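Local coordinates for alpha-glucosidase ([Eubacterium] rectale, PDB 6PNR), which probably hydrolyses sulfoquinovosides as a family 31 sulfoquinovosidase and is bound here to a sulfonated aza-sugar inhibitor, at residues A[437-442]-A[451-456]. Sequence-based numbering, arbitrary orientation.
Sequences VYFMRA and CTLLWA. With 9VH ([(3~{S},4~{R},5~{R})-4,5-bis(oxidanyl)piperidin-3-yl]methanesulfonic acid), chain C.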
loop_
_atom_site.group_PDB
_atom_site.type_symbol
_atom_site.label_atom_id
_atom_site.label_comp_id
_atom_site.label_asym_id
_atom_site.label_seq_id
_atom_site.Cartn_x
_atom_site.Cartn_y
_atom_site.Cartn_z
ATOM N N VAL A 437 -20.951 -35.072 -5.730
ATOM C CA VAL A 437 -20.809 -33.622 -5.687
ATOM C C VAL A 437 -19.372 -33.262 -5.347
ATOM O O VAL A 437 -18.779 -33.841 -4.430
ATOM C CB VAL A 437 -21.800 -32.984 -4.687
ATOM C CG1 VAL A 437 -21.670 -33.602 -3.296
ATOM C CG2 VAL A 437 -21.619 -31.465 -4.653
ATOM N N TYR A 438 -18.804 -32.319 -6.098
ATOM C CA TYR A 438 -17.510 -31.751 -5.753
ATOM C C TYR A 438 -17.721 -30.288 -5.391
ATOM O O TYR A 438 -18.695 -29.659 -5.814
ATOM C CB TYR A 438 -16.477 -31.896 -6.891
ATOM C CG TYR A 438 -17.004 -31.428 -8.230
ATOM C CD1 TYR A 438 -17.727 -32.284 -9.049
ATOM C CD2 TYR A 438 -16.797 -30.123 -8.662
ATOM C CE1 TYR A 438 -18.237 -31.853 -10.272
ATOM C CE2 TYR A 438 -17.312 -29.673 -9.876
ATOM C CZ TYR A 438 -18.028 -30.546 -10.677
ATOM O OH TYR A 438 -18.542 -30.113 -11.880
ATOM N N PHE A 439 -16.838 -29.747 -4.570
ATOM C CA PHE A 439 -16.988 -28.346 -4.197
ATOM C C PHE A 439 -15.693 -27.602 -4.455
ATOM O O PHE A 439 -14.605 -28.113 -4.175
ATOM C CB PHE A 439 -17.463 -28.180 -2.732
ATOM C CG PHE A 439 -16.914 -29.210 -1.771
ATOM C CD1 PHE A 439 -17.473 -30.479 -1.684
ATOM C CD2 PHE A 439 -15.862 -28.883 -0.913
ATOM C CE1 PHE A 439 -16.977 -31.413 -0.782
ATOM C CE2 PHE A 439 -15.357 -29.815 -0.008
ATOM C CZ PHE A 439 -15.902 -31.065 0.061
ATOM N N MET A 440 -15.821 -26.402 -5.021
ATOM C CA MET A 440 -14.691 -25.585 -5.435
ATOM C C MET A 440 -14.703 -24.249 -4.703
ATOM O O MET A 440 -15.762 -23.717 -4.356
ATOM C CB MET A 440 -14.728 -25.344 -6.946
ATOM C CG MET A 440 -14.972 -26.612 -7.767
ATOM S SD MET A 440 -14.851 -26.290 -9.528
ATOM C CE MET A 440 -13.129 -25.814 -9.694
ATOM N N ARG A 441 -13.512 -23.705 -4.467
ATOM C CA ARG A 441 -13.396 -22.359 -3.924
ATOM C C ARG A 441 -13.048 -21.319 -4.987
ATOM O O ARG A 441 -13.393 -20.150 -4.824
ATOM C CB ARG A 441 -12.331 -22.320 -2.816
ATOM C CG ARG A 441 -10.912 -22.573 -3.308
ATOM C CD ARG A 441 -9.858 -22.483 -2.182
ATOM N NE ARG A 441 -8.510 -22.347 -2.730
ATOM C CZ ARG A 441 -7.394 -22.286 -2.000
ATOM N NH1 ARG A 441 -7.449 -22.339 -0.673
ATOM N NH2 ARG A 441 -6.218 -22.151 -2.599
ATOM N N ALA A 442 -12.378 -21.709 -6.071
ATOM C CA ALA A 442 -12.063 -20.790 -7.153
ATOM C C ALA A 442 -13.108 -20.882 -8.263
ATOM O O ALA A 442 -13.815 -21.883 -8.408
ATOM C CB ALA A 442 -10.675 -21.074 -7.728
ATOM N N CYS A 451 -19.505 -25.943 -11.879
ATOM C CA CYS A 451 -19.204 -26.206 -10.480
ATOM C C CYS A 451 -20.490 -26.616 -9.774
ATOM O O CYS A 451 -21.442 -25.832 -9.723
ATOM C CB CYS A 451 -18.572 -24.975 -9.834
ATOM S SG CYS A 451 -18.361 -25.122 -8.054
ATOM N N THR A 452 -20.520 -27.848 -9.246
ATOM C CA THR A 452 -21.726 -28.360 -8.594
ATOM C C THR A 452 -21.987 -27.726 -7.230
ATOM O O THR A 452 -23.127 -27.759 -6.755
ATOM C CB THR A 452 -21.643 -29.878 -8.416
ATOM O OG1 THR A 452 -20.359 -30.229 -7.884
ATOM C CG2 THR A 452 -21.862 -30.604 -9.744
ATOM N N LEU A 453 -20.968 -27.163 -6.583
ATOM C CA LEU A 453 -21.131 -26.575 -5.259
ATOM C C LEU A 453 -19.921 -25.703 -4.934
ATOM O O LEU A 453 -18.782 -26.161 -5.056
ATOM C CB LEU A 453 -21.302 -27.670 -4.194
ATOM C CG LEU A 453 -21.313 -27.243 -2.713
ATOM C CD1 LEU A 453 -22.544 -26.394 -2.381
ATOM C CD2 LEU A 453 -21.265 -28.449 -1.795
ATOM N N LEU A 454 -20.149 -24.451 -4.542
ATOM C CA LEU A 454 -19.081 -23.585 -4.059
ATOM C C LEU A 454 -18.845 -23.823 -2.573
ATOM O O LEU A 454 -19.724 -24.307 -1.858
ATOM C CB LEU A 454 -19.430 -22.105 -4.261
ATOM C CG LEU A 454 -19.107 -21.356 -5.548
ATOM C CD1 LEU A 454 -19.392 -19.871 -5.319
ATOM C CD2 LEU A 454 -17.666 -21.564 -5.940
ATOM N N TRP A 455 -17.642 -23.471 -2.108
ATOM C CA TRP A 455 -17.464 -23.156 -0.698
ATOM C C TRP A 455 -16.628 -21.886 -0.614
ATOM O O TRP A 455 -15.913 -21.523 -1.555
ATOM C CB TRP A 455 -16.879 -24.338 0.122
ATOM C CG TRP A 455 -15.401 -24.329 0.468
ATOM C CD1 TRP A 455 -14.829 -23.904 1.641
ATOM C CD2 TRP A 455 -14.326 -24.845 -0.335
ATOM N NE1 TRP A 455 -13.470 -24.097 1.599
ATOM C CE2 TRP A 455 -13.133 -24.669 0.399
ATOM C CE3 TRP A 455 -14.260 -25.439 -1.608
ATOM C CZ2 TRP A 455 -11.881 -25.048 -0.101
ATOM C CZ3 TRP A 455 -13.027 -25.819 -2.102
ATOM C CH2 TRP A 455 -11.845 -25.616 -1.349
ATOM N N ALA A 456 -16.777 -21.175 0.504
ATOM C CA ALA A 456 -16.187 -19.849 0.677
ATOM C C ALA A 456 -14.661 -19.873 0.829
ATOM O O ALA A 456 -14.099 -18.832 1.193
ATOM C CB ALA A 456 -16.828 -19.145 1.883
HETATM O O1 9VH C . -2.928 -28.126 2.816
HETATM S S1 9VH C . -3.322 -28.463 1.459
HETATM O O2 9VH C . -2.990 -27.384 0.561
HETATM O O3 9VH C . -2.806 -29.752 1.069
HETATM C C1 9VH C . -5.086 -28.600 1.526
HETATM C C2 9VH C . -5.817 -27.288 1.843
HETATM C C3 9VH C . -5.777 -26.413 0.600
HETATM N N1 9VH C . -6.656 -25.245 0.570
HETATM C C4 9VH C . -8.037 -25.579 0.920
HETATM C C5 9VH C . -8.081 -26.265 2.276
HETATM O O4 9VH C . -9.442 -26.564 2.578
HETATM C C6 9VH C . -7.269 -27.553 2.239
HETATM O O5 9VH C . -7.317 -28.209 3.503
#
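M440 and L454 form a single parallel beta bridge, their CA atoms 5.0 Å apart, between the strand 437-439 with its continuation and the chain leaving helix 447-450. Two backbone bonds define it: M440 N donates to L453 O, and W455 N returns the bond to M440 O at 2.9 Å. At the strand end of the contact, T452 OG1 gives a 2.7 Å hydrogen bond to Y438 O, in the carbonyl plane and on a lone pair. With T452 CB-OG1 turned between its own N and carbonyl carbon (chi1 47°), the same oxygen also sits 3.3 Å above the centre of the Y438 ring, while the ring's hydroxyl is bonded to Y450 O. An alanine at Y438 would probably uncover this side of T452 OG1 and leave Y450 O without its hydroxyl partner. Farther along, M440 CG packs on C451 SG at 3.7 Å. R441 CB stands 3.6 Å from the centroid of the W455 six-membered ring and 11° off the normal, a CH-pi contact; on the opposite face the edge of F439 approaches in an offset edge-to-face pair, CD2 nearest W455 CE3, the planes at 86°. The R441 chain, extended from CG to NE, runs beside the indole; NH1 lies 3.3 Å from N1 of the inhibitor, and NE forms a salt bridge with E393. Strand 437-439 lies parallel to 386-389 in the family 31 TIM-barrel domain, and R441 and W455 line the inhibitor pocket, consistent with the usual barrel active site at the C-terminal ends of the strands.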